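Side-chain contacts in homospermidine synthase (Legionella pneumophila subsp. pneumophila str. Philadelphia 1, PDB 2PH5), which probably makes the polyamine homospermidine as a synthase of the saccharopine dehydrogenase-like type, and binds NAD: residues N193-L198 against L311-T316; G199-H204 against G244-H249; R277-T280 against G284-H287; T316-Y321 against W464-I469. All blocks are in the same frame, centred on the assembly; numbering follows the deposited sequence.

Contact 1 (N193-L198 against L311-T316)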
# COMPACT_ATOMS: atom_id res chain seq x y z
N ASN A 193 -34.05 1.53 -19.65
CA ASN A 193 -34.78 0.35 -20.09
C ASN A 193 -33.86 -0.67 -20.76
O ASN A 193 -34.00 -1.87 -20.52
CB ASN A 193 -35.90 0.78 -21.04
CG ASN A 193 -36.47 -0.37 -21.82
OD1 ASN A 193 -35.98 -0.68 -22.92
ND2 ASN A 193 -37.48 -1.03 -21.27
N LEU A 194 -32.94 -0.20 -21.60
CA LEU A 194 -31.99 -1.07 -22.27
C LEU A 194 -31.09 -1.72 -21.23
O LEU A 194 -30.72 -2.89 -21.36
CB LEU A 194 -31.12 -0.28 -23.25
CG LEU A 194 -29.91 -1.05 -23.80
CD1 LEU A 194 -30.38 -2.25 -24.58
CD2 LEU A 194 -29.06 -0.15 -24.67
N ALA A 195 -30.74 -0.98 -20.18
CA ALA A 195 -29.88 -1.54 -19.14
C ALA A 195 -30.58 -2.68 -18.42
O ALA A 195 -29.99 -3.72 -18.16
CB ALA A 195 -29.48 -0.45 -18.15
N MSE A 196 -31.85 -2.47 -18.10
CA MSE A 196 -32.63 -3.48 -17.40
C MSE A 196 -32.90 -4.70 -18.29
O MSE A 196 -32.74 -5.83 -17.84
CB MSE A 196 -33.94 -2.89 -16.93
CG MSE A 196 -34.83 -3.90 -16.24
SE MSE A 196 -36.65 -3.27 -16.11
CE MSE A 196 -37.23 -3.88 -17.86
N THR A 197 -33.30 -4.46 -19.53
CA THR A 197 -33.59 -5.56 -20.44
C THR A 197 -32.35 -6.42 -20.67
O THR A 197 -32.45 -7.59 -21.02
CB THR A 197 -34.17 -5.03 -21.80
OG1 THR A 197 -34.33 -6.11 -22.72
CG2 THR A 197 -33.27 -3.98 -22.41
N LEU A 198 -31.17 -5.84 -20.45
CA LEU A 198 -29.91 -6.57 -20.61
C LEU A 198 -29.43 -7.26 -19.33
O LEU A 198 -28.41 -7.95 -19.34
CB LEU A 198 -28.81 -5.63 -21.12
CG LEU A 198 -28.67 -5.53 -22.64
CD1 LEU A 198 -30.04 -5.57 -23.31
CD2 LEU A 198 -27.93 -4.26 -22.99
N LEU A 311 -40.03 2.87 -8.00
CA LEU A 311 -38.90 2.40 -8.78
C LEU A 311 -39.06 0.93 -9.11
O LEU A 311 -39.48 0.13 -8.27
CB LEU A 311 -37.57 2.61 -8.04
CG LEU A 311 -37.18 1.61 -6.96
CD1 LEU A 311 -35.78 1.93 -6.46
CD2 LEU A 311 -38.18 1.67 -5.82
N LEU A 312 -38.72 0.59 -10.34
CA LEU A 312 -38.81 -0.78 -10.82
C LEU A 312 -37.39 -1.33 -10.98
O LEU A 312 -37.10 -2.44 -10.53
CB LEU A 312 -39.53 -0.81 -12.17
CG LEU A 312 -40.87 -0.08 -12.21
CD1 LEU A 312 -41.42 -0.07 -13.64
CD2 LEU A 312 -41.85 -0.75 -11.26
N TYR A 313 -36.53 -0.54 -11.60
CA TYR A 313 -35.15 -0.94 -11.85
C TYR A 313 -34.10 0.14 -11.61
O TYR A 313 -34.33 1.33 -11.84
CB TYR A 313 -34.99 -1.41 -13.28
CG TYR A 313 -33.55 -1.54 -13.71
CD1 TYR A 313 -32.76 -2.61 -13.26
CD2 TYR A 313 -32.98 -0.62 -14.59
CE1 TYR A 313 -31.44 -2.75 -13.69
CE2 TYR A 313 -31.66 -0.75 -15.03
CZ TYR A 313 -30.91 -1.82 -14.58
OH TYR A 313 -29.64 -2.00 -15.07
N ARG A 314 -32.92 -0.31 -11.19
CA ARG A 314 -31.82 0.58 -10.92
C ARG A 314 -30.60 -0.26 -10.57
O ARG A 314 -30.65 -1.09 -9.67
CB ARG A 314 -32.16 1.49 -9.75
CG ARG A 314 -31.05 2.42 -9.33
CD ARG A 314 -31.30 2.94 -7.93
NE ARG A 314 -32.36 3.94 -7.89
CZ ARG A 314 -33.02 4.29 -6.79
NH1 ARG A 314 -32.73 3.70 -5.64
NH2 ARG A 314 -33.96 5.22 -6.85
N PRO A 315 -29.50 -0.07 -11.31
CA PRO A 315 -28.27 -0.83 -11.04
C PRO A 315 -27.45 -0.17 -9.95
O PRO A 315 -27.66 1.00 -9.61
CB PRO A 315 -27.56 -0.79 -12.39
CG PRO A 315 -27.90 0.58 -12.88
CD PRO A 315 -29.39 0.69 -12.57
N THR A 316 -26.52 -0.92 -9.37
CA THR A 316 -25.65 -0.37 -8.35
C THR A 316 -24.51 0.28 -9.14
O THR A 316 -24.03 -0.29 -10.13
CB THR A 316 -25.12 -1.50 -7.42
OG1 THR A 316 -26.14 -1.86 -6.49
CG2 THR A 316 -23.88 -1.04 -6.65
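A chi1 of 167° at Tyr313, with CG anti to N, swings the phenol against the helix, whose backbone sets Met196 CB over one ring face; the selenomethionine's own chi1 of 178° carries CG and SE onward, and the two side chains run past each other in opposite directions. Met196 CB stands 3.5 Å from the centroid of the Tyr313 ring, close to its normal, which defines a CH-pi contact. Farther out the chain bends at chi3 (86°), and the selenium lies obliquely to the ring, 5.1 Å from SE of Met196 to the Tyr313 centroid, a Met-aromatic contact. At the far end of the ring, Ala195 CB touches Tyr313 OH at 3.5 Å. That hydroxyl is hydrogen-bonded to the carbonyl oxygen of Ile200, so its polar end is satisfied although the residue is buried. The opposite face of the ring lies against its own chain, near Pro315 N. A classic beta bulge sets Leu312 and Tyr313 opposite the single residue Leu305. The contact packs the last turn of helix 188-197 on the start of strand 311-322, beside strand 305-306, whose Leu305 touches both Met196 and Tyr313, while Leu194 turns to helix 158-176.

Contact 2 (G199-H204 against G244-H249)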
# COMPACT_ATOMS: atom_id res chain seq x y z
N GLY A 199 -30.14 -7.07 -18.22
CA GLY A 199 -29.77 -7.73 -16.97
C GLY A 199 -28.64 -7.13 -16.17
O GLY A 199 -28.07 -7.78 -15.29
N ILE A 200 -28.31 -5.88 -16.47
CA ILE A 200 -27.25 -5.18 -15.77
C ILE A 200 -27.66 -4.96 -14.33
O ILE A 200 -28.62 -4.25 -14.04
CB ILE A 200 -27.00 -3.81 -16.40
CG1 ILE A 200 -26.79 -3.97 -17.90
CG2 ILE A 200 -25.77 -3.17 -15.76
CD1 ILE A 200 -25.62 -4.86 -18.27
N LYS A 201 -26.91 -5.58 -13.42
CA LYS A 201 -27.19 -5.45 -12.00
C LYS A 201 -26.25 -4.45 -11.33
O LYS A 201 -26.60 -3.84 -10.32
CB LYS A 201 -27.05 -6.81 -11.32
CG LYS A 201 -28.09 -7.83 -11.74
CD LYS A 201 -27.79 -9.18 -11.09
CE LYS A 201 -28.89 -10.18 -11.34
NZ LYS A 201 -28.67 -11.38 -10.49
N VAL A 202 -25.06 -4.29 -11.89
CA VAL A 202 -24.08 -3.38 -11.33
C VAL A 202 -23.08 -2.88 -12.37
O VAL A 202 -22.62 -3.63 -13.23
CB VAL A 202 -23.33 -4.05 -10.14
CG1 VAL A 202 -22.83 -5.42 -10.55
CG2 VAL A 202 -22.16 -3.19 -9.67
N ILE A 203 -22.77 -1.58 -12.29
CA ILE A 203 -21.83 -0.93 -13.18
C ILE A 203 -20.68 -0.34 -12.37
O ILE A 203 -20.91 0.40 -11.41
CB ILE A 203 -22.48 0.24 -13.95
CG1 ILE A 203 -23.54 -0.26 -14.94
CG2 ILE A 203 -21.41 1.03 -14.69
CD1 ILE A 203 -24.14 0.85 -15.81
N HIS A 204 -19.45 -0.67 -12.74
CA HIS A 204 -18.28 -0.13 -12.05
C HIS A 204 -17.50 0.77 -12.99
O HIS A 204 -17.49 0.55 -14.21
CB HIS A 204 -17.31 -1.23 -11.60
CG HIS A 204 -17.74 -1.99 -10.39
ND1 HIS A 204 -17.07 -3.10 -9.93
CD2 HIS A 204 -18.79 -1.82 -9.54
CE1 HIS A 204 -17.67 -3.58 -8.86
NE2 HIS A 204 -18.72 -2.82 -8.60
N GLY A 244 -28.44 -0.48 -6.13
CA GLY A 244 -29.21 -1.17 -7.14
C GLY A 244 -30.38 -1.93 -6.55
O GLY A 244 -30.31 -2.39 -5.41
N THR A 245 -31.45 -2.07 -7.33
CA THR A 245 -32.64 -2.79 -6.87
C THR A 245 -32.42 -4.29 -6.66
O THR A 245 -33.23 -4.93 -6.00
CB THR A 245 -33.81 -2.58 -7.85
OG1 THR A 245 -33.34 -2.66 -9.20
CG2 THR A 245 -34.46 -1.22 -7.62
N HIS A 246 -31.34 -4.85 -7.18
CA HIS A 246 -31.08 -6.28 -7.00
C HIS A 246 -30.45 -6.57 -5.65
O HIS A 246 -30.59 -7.68 -5.14
CB HIS A 246 -30.16 -6.83 -8.09
CG HIS A 246 -28.71 -6.58 -7.82
ND1 HIS A 246 -28.14 -5.32 -7.90
CD2 HIS A 246 -27.72 -7.41 -7.41
CE1 HIS A 246 -26.87 -5.40 -7.55
NE2 HIS A 246 -26.58 -6.65 -7.25
N GLU A 247 -29.74 -5.59 -5.09
CA GLU A 247 -29.06 -5.76 -3.80
C GLU A 247 -29.98 -6.36 -2.76
O GLU A 247 -31.07 -5.86 -2.50
CB GLU A 247 -28.55 -4.41 -3.27
CG GLU A 247 -27.55 -3.69 -4.17
CD GLU A 247 -26.22 -4.42 -4.31
OE1 GLU A 247 -25.34 -3.90 -5.03
OE2 GLU A 247 -26.05 -5.51 -3.72
N ALA A 248 -29.52 -7.45 -2.16
CA ALA A 248 -30.30 -8.16 -1.16
C ALA A 248 -29.66 -8.12 0.22
O ALA A 248 -30.15 -8.75 1.16
CB ALA A 248 -30.50 -9.61 -1.61
N HIS A 249 -28.57 -7.37 0.35
CA HIS A 249 -27.85 -7.25 1.63
C HIS A 249 -27.66 -5.79 2.02
O HIS A 249 -27.46 -4.94 1.16
CB HIS A 249 -26.49 -7.94 1.50
CG HIS A 249 -26.59 -9.41 1.24
ND1 HIS A 249 -26.67 -10.34 2.26
CD2 HIS A 249 -26.63 -10.11 0.08
CE1 HIS A 249 -26.76 -11.55 1.73
NE2 HIS A 249 -26.74 -11.44 0.42
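Lys201 meets His246 where the start of strand 202-213 passes the loop between strands 238-242 and 254-255. The strand begins with a classic beta bulge, Met364 of strand 352-364 being matched by two residues, Lys201 and Val202; the loop makes a type I beta turn from Gly244 to Glu247, with Glu247 N bonded to Gly244 O. The apolar part of the contact is a CH-pi interaction. Lys201 CB sits 3.8 Å from the centroid of the His246 ring and only 6° off its normal, so the methylene lies over the middle of the imidazole. The two side chains cross at about a right angle. Beyond CG the lysine is extended, and its CD passes 4.1 Å from His246 CD2 before the chain leads away. The imidazole is turned to the lysine by a chi1 of 82°.

The polar ends look to other partners. His246 NE2 is hydrogen-bonded to the carbonyl oxygen of Trp464, which ties the turn to the C-terminal part of the chain, and Lys201 NZ forms a long, weak ion pair with Asp462. NZ of Lys201 and NE2 of His246 stay 6.1 Å apart. On the backbone side, Lys201 O comes to 3.2 Å from His246 ND1, but the angle is too poor for a hydrogen bond; the same oxygen lies equally near CE1 of that ring.

Contact 3 (R277-T280 against G284-H287)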
# COMPACT_ATOMS: atom_id res chain seq x y z
N ARG A 277 -14.04 -5.45 -5.09
CA ARG A 277 -13.52 -6.39 -6.08
C ARG A 277 -14.04 -6.02 -7.47
O ARG A 277 -15.24 -6.03 -7.71
CB ARG A 277 -13.99 -7.81 -5.74
CG ARG A 277 -13.44 -8.36 -4.43
CD ARG A 277 -13.95 -9.77 -4.14
NE ARG A 277 -13.28 -10.35 -2.97
CZ ARG A 277 -13.67 -10.18 -1.71
NH1 ARG A 277 -14.76 -9.47 -1.43
NH2 ARG A 277 -12.97 -10.71 -0.72
N SER A 278 -13.13 -5.71 -8.39
CA SER A 278 -13.54 -5.36 -9.74
C SER A 278 -12.64 -6.04 -10.77
O SER A 278 -11.86 -6.94 -10.44
CB SER A 278 -13.53 -3.84 -9.91
OG SER A 278 -14.14 -3.44 -11.11
N TRP A 279 -12.72 -5.62 -12.03
CA TRP A 279 -11.93 -6.26 -13.07
C TRP A 279 -11.48 -5.30 -14.16
O TRP A 279 -12.20 -4.37 -14.53
CB TRP A 279 -12.75 -7.38 -13.71
CG TRP A 279 -11.99 -8.19 -14.69
CD1 TRP A 279 -11.26 -9.30 -14.42
CD2 TRP A 279 -11.91 -7.98 -16.10
NE1 TRP A 279 -10.72 -9.80 -15.58
CE2 TRP A 279 -11.11 -9.01 -16.63
CE3 TRP A 279 -12.44 -7.02 -16.98
CZ2 TRP A 279 -10.82 -9.11 -18.00
CZ3 TRP A 279 -12.15 -7.12 -18.33
CH2 TRP A 279 -11.35 -8.16 -18.83
N THR A 280 -10.29 -5.57 -14.69
CA THR A 280 -9.70 -4.76 -15.75
C THR A 280 -9.10 -5.75 -16.77
O THR A 280 -8.59 -6.79 -16.39
CB THR A 280 -8.61 -3.83 -15.16
OG1 THR A 280 -8.55 -2.62 -15.91
CG2 THR A 280 -7.24 -4.51 -15.17
N GLY A 284 -6.63 -7.75 -14.94
CA GLY A 284 -7.68 -8.64 -14.49
C GLY A 284 -8.24 -8.28 -13.12
O GLY A 284 -8.21 -7.12 -12.72
N ALA A 285 -8.73 -9.29 -12.40
CA ALA A 285 -9.30 -9.13 -11.07
C ALA A 285 -8.37 -8.34 -10.18
O ALA A 285 -7.16 -8.57 -10.18
CB ALA A 285 -9.56 -10.49 -10.44
N PHE A 286 -8.92 -7.41 -9.40
CA PHE A 286 -8.09 -6.62 -8.50
C PHE A 286 -8.95 -6.01 -7.40
O PHE A 286 -10.17 -6.14 -7.42
CB PHE A 286 -7.38 -5.49 -9.27
CG PHE A 286 -8.31 -4.38 -9.70
CD1 PHE A 286 -9.22 -4.59 -10.73
CD2 PHE A 286 -8.29 -3.15 -9.05
CE1 PHE A 286 -10.11 -3.58 -11.12
CE2 PHE A 286 -9.17 -2.13 -9.42
CZ PHE A 286 -10.09 -2.35 -10.46
N HIS A 287 -8.31 -5.37 -6.43
CA HIS A 287 -9.04 -4.71 -5.36
C HIS A 287 -8.83 -3.21 -5.47
O HIS A 287 -7.75 -2.70 -5.17
CB HIS A 287 -8.58 -5.18 -3.98
CG HIS A 287 -9.03 -6.57 -3.63
ND1 HIS A 287 -8.93 -7.08 -2.35
CD2 HIS A 287 -9.54 -7.56 -4.40
CE1 HIS A 287 -9.38 -8.33 -2.35
NE2 HIS A 287 -9.75 -8.64 -3.58
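Ser278 and Phe286 form the hydrogen-bonded pair of this antiparallel hairpin. Ser278 N donates to Phe286 O at 3.1 Å in a nearly straight bond, with an N-H...O angle of 167°. The return bond, Phe286 N to Ser278 O, measures 3.2 Å. Ser278 O also receives a CA-H...O contact from Ala285 CA. Nearer the turn, Thr280 N gives a weak bond to Gly284 O; the reverse link is weak and doubtful, the position of Thr280 O being uncertain.

Arg277, Ser278, Thr280 and His287 satisfy polar side-chain atoms outside the hairpin. Ser278 OG bonds to His204 ND1, and Thr280 OG1 to Glu358. Arg277 and His287, the adjoining non-hydrogen-bonded pair, lie side by side with guanidinium and imidazole planes 77° apart, Arg277 CG being 3.8 Å from His287 NE2. Both reach Glu338 of the second subunit, Arg277 NE by a salt bridge and His287 NE2 by a hydrogen bond, while Arg277 NH2 makes a second salt bridge to Glu456.

With chi1 at 72°, Phe286 brings its ring back over the partner strand, where CE1 meets Ser278 CB at 3.6 Å. Trp279 CD1 lies 3.2 Å from Ala285 N and NE1 against Gly284 CA, oblique to the indole, which also meets Trp444. Ser278 and Phe286 pack on strands 202-213 and 311-322, Phe286 also touching Ser336 of the second subunit; Arg277 and His287 lie between C-terminal loops and that subunit.

Contact 4 (T316-Y321 against W464-I469)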
# COMPACT_ATOMS: atom_id res chain seq x y z
N THR A 316 -26.52 -0.92 -9.37
CA THR A 316 -25.65 -0.37 -8.35
C THR A 316 -24.51 0.28 -9.14
O THR A 316 -24.03 -0.29 -10.13
CB THR A 316 -25.12 -1.50 -7.42
OG1 THR A 316 -26.14 -1.86 -6.49
CG2 THR A 316 -23.88 -1.04 -6.65
N VAL A 317 -24.11 1.47 -8.72
CA VAL A 317 -23.04 2.20 -9.40
C VAL A 317 -22.07 2.84 -8.41
O VAL A 317 -22.48 3.56 -7.50
CB VAL A 317 -23.59 3.34 -10.29
CG1 VAL A 317 -22.43 3.99 -11.06
CG2 VAL A 317 -24.63 2.79 -11.26
N HIS A 318 -20.79 2.56 -8.61
CA HIS A 318 -19.75 3.12 -7.78
C HIS A 318 -18.40 2.96 -8.47
O HIS A 318 -18.29 2.28 -9.50
CB HIS A 318 -19.74 2.48 -6.38
CG HIS A 318 -19.30 1.05 -6.36
ND1 HIS A 318 -18.00 0.67 -6.61
CD2 HIS A 318 -19.97 -0.08 -6.05
CE1 HIS A 318 -17.89 -0.64 -6.45
NE2 HIS A 318 -19.07 -1.12 -6.11
N TYR A 319 -17.38 3.60 -7.90
CA TYR A 319 -16.02 3.62 -8.43
C TYR A 319 -15.14 2.53 -7.78
O TYR A 319 -15.24 2.28 -6.58
CB TYR A 319 -15.45 5.03 -8.17
CG TYR A 319 -14.22 5.45 -8.96
CD1 TYR A 319 -13.51 6.61 -8.61
CD2 TYR A 319 -13.77 4.70 -10.05
CE1 TYR A 319 -12.36 7.00 -9.33
CE2 TYR A 319 -12.64 5.07 -10.77
CZ TYR A 319 -11.94 6.22 -10.41
OH TYR A 319 -10.82 6.59 -11.14
N ALA A 320 -14.30 1.88 -8.58
CA ALA A 320 -13.37 0.84 -8.13
C ALA A 320 -12.01 1.30 -8.68
O ALA A 320 -11.59 0.88 -9.76
CB ALA A 320 -13.75 -0.52 -8.72
N TYR A 321 -11.35 2.16 -7.93
CA TYR A 321 -10.08 2.76 -8.34
C TYR A 321 -8.81 2.16 -7.75
O TYR A 321 -8.74 1.85 -6.57
CB TYR A 321 -10.09 4.25 -7.99
CG TYR A 321 -8.90 5.06 -8.48
CD1 TYR A 321 -8.35 6.07 -7.69
CD2 TYR A 321 -8.38 4.89 -9.77
CE1 TYR A 321 -7.32 6.87 -8.16
CE2 TYR A 321 -7.35 5.70 -10.25
CZ TYR A 321 -6.82 6.69 -9.44
OH TYR A 321 -5.82 7.51 -9.91
N TRP A 464 -23.14 -10.99 -8.16
CA TRP A 464 -23.16 -9.55 -8.34
C TRP A 464 -23.71 -8.77 -7.16
O TRP A 464 -24.07 -7.61 -7.30
CB TRP A 464 -23.92 -9.22 -9.60
CG TRP A 464 -23.38 -9.97 -10.75
CD1 TRP A 464 -24.08 -10.73 -11.63
CD2 TRP A 464 -22.01 -10.00 -11.18
NE1 TRP A 464 -23.24 -11.24 -12.59
CE2 TRP A 464 -21.96 -10.81 -12.34
CE3 TRP A 464 -20.82 -9.43 -10.70
CZ2 TRP A 464 -20.77 -11.05 -13.04
CZ3 TRP A 464 -19.64 -9.67 -11.39
CH2 TRP A 464 -19.62 -10.48 -12.55
N GLN A 465 -23.78 -9.41 -5.99
CA GLN A 465 -24.28 -8.74 -4.79
C GLN A 465 -23.16 -7.95 -4.14
O GLN A 465 -22.04 -8.46 -3.99
CB GLN A 465 -24.81 -9.76 -3.78
CG GLN A 465 -26.14 -10.37 -4.16
CD GLN A 465 -27.31 -9.46 -3.89
OE1 GLN A 465 -28.23 -9.35 -4.69
NE2 GLN A 465 -27.28 -8.80 -2.74
N PHE A 466 -23.44 -6.72 -3.73
CA PHE A 466 -22.43 -5.89 -3.09
C PHE A 466 -21.80 -6.65 -1.91
O PHE A 466 -20.62 -6.47 -1.59
CB PHE A 466 -23.03 -4.57 -2.61
CG PHE A 466 -22.01 -3.57 -2.14
CD1 PHE A 466 -22.01 -3.15 -0.81
CD2 PHE A 466 -21.04 -3.06 -3.01
CE1 PHE A 466 -21.05 -2.24 -0.36
CE2 PHE A 466 -20.09 -2.16 -2.57
CZ PHE A 466 -20.09 -1.74 -1.24
N PHE A 467 -22.58 -7.52 -1.30
CA PHE A 467 -22.13 -8.33 -0.18
C PHE A 467 -20.87 -9.13 -0.57
O PHE A 467 -20.00 -9.37 0.27
CB PHE A 467 -23.26 -9.28 0.24
CG PHE A 467 -23.03 -9.99 1.54
CD1 PHE A 467 -23.09 -9.30 2.75
CD2 PHE A 467 -22.79 -11.35 1.56
CE1 PHE A 467 -22.92 -9.98 3.96
CE2 PHE A 467 -22.62 -12.04 2.76
CZ PHE A 467 -22.69 -11.35 3.96
N ASN A 468 -20.77 -9.53 -1.84
CA ASN A 468 -19.61 -10.30 -2.32
C ASN A 468 -18.48 -9.41 -2.84
O ASN A 468 -17.30 -9.79 -2.78
CB ASN A 468 -20.00 -11.26 -3.45
CG ASN A 468 -21.03 -12.28 -3.03
OD1 ASN A 468 -20.87 -12.98 -2.02
ND2 ASN A 468 -22.10 -12.39 -3.82
N ILE A 469 -18.83 -8.25 -3.37
CA ILE A 469 -17.84 -7.34 -3.94
C ILE A 469 -17.03 -6.59 -2.88
O ILE A 469 -15.81 -6.50 -2.99
CB ILE A 469 -18.52 -6.37 -4.93
CG1 ILE A 469 -19.06 -7.18 -6.11
CG2 ILE A 469 -17.53 -5.31 -5.40
CD1 ILE A 469 -20.11 -6.48 -6.95
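His318 carries the contact with Phe466, and the first residue of this part of strand 311-322 comes close without joining it. Thr316 is directed toward the 464-469 segment, yet its hydroxyl OG1 is engaged with Glu247 OE1 and Gly244 N, while Glu247 OE2 accepts from the amide of Phe466; one carboxylate thus connects the strand with the first turn of the short helix. Val317 follows, its backbone paired with Gly242.

At His318 the ring is set by a chi1 of 69°, with CG between the backbone N and the carbonyl carbon. NE2 of His318 approaches the edge of the Phe466 ring, near its plane, and lies 3.8 Å from Phe466 CE2. That carbon in turn is oblique to the imidazole. The ring centroids of His318 and Phe466 are 5.8 Å apart and their planes make 75°. Phe466 sends its ring to the strand with CG anti to N, chi1 -171°.

The structural setting is strand 311-322 of the mixed sheet, approached here by the short helix 466-469, whose N-cap position is Gln465; Gln465 O accepts from both Asn468 N and Ile469 N. Ile241 of strand 238-242 touches the side chains of both His318 and Phe466.

Tyr319 supplies an acceptor to the imidazole: His318 ND1 donates to Tyr319 O at 3.2 Å, from well above the carbonyl plane, a poorly directed bond that can restrain the ring only in part. Ala320 then packs on Val276 of strand 275-278, in the hairpin that packs on the sheet, a residue that His318 and Ile469 also touch.

All four contacts involve the region assigned to the saccharopine dehydrogenase C-terminal family, although the 464-469 segment of contact 4 comes from the end of the chain. Contacts 2 and 3 are nested, one after the other, inside the loop closed by contact 1; contact 4 opens after it. Contacts 1 and 4 share Thr316 and strand 311-322, their centres about 16 Å apart. Contact 2 lies about 9 Å from contact 1 and 8 Å from contact 4 between centres. These three gather round strands 202-213 and 311-322, tying helix 188-197, the 244-249 loop and helix 466-469 to them. Contact 3, centred about 11 Å from contact 4, alone reaches the second subunit.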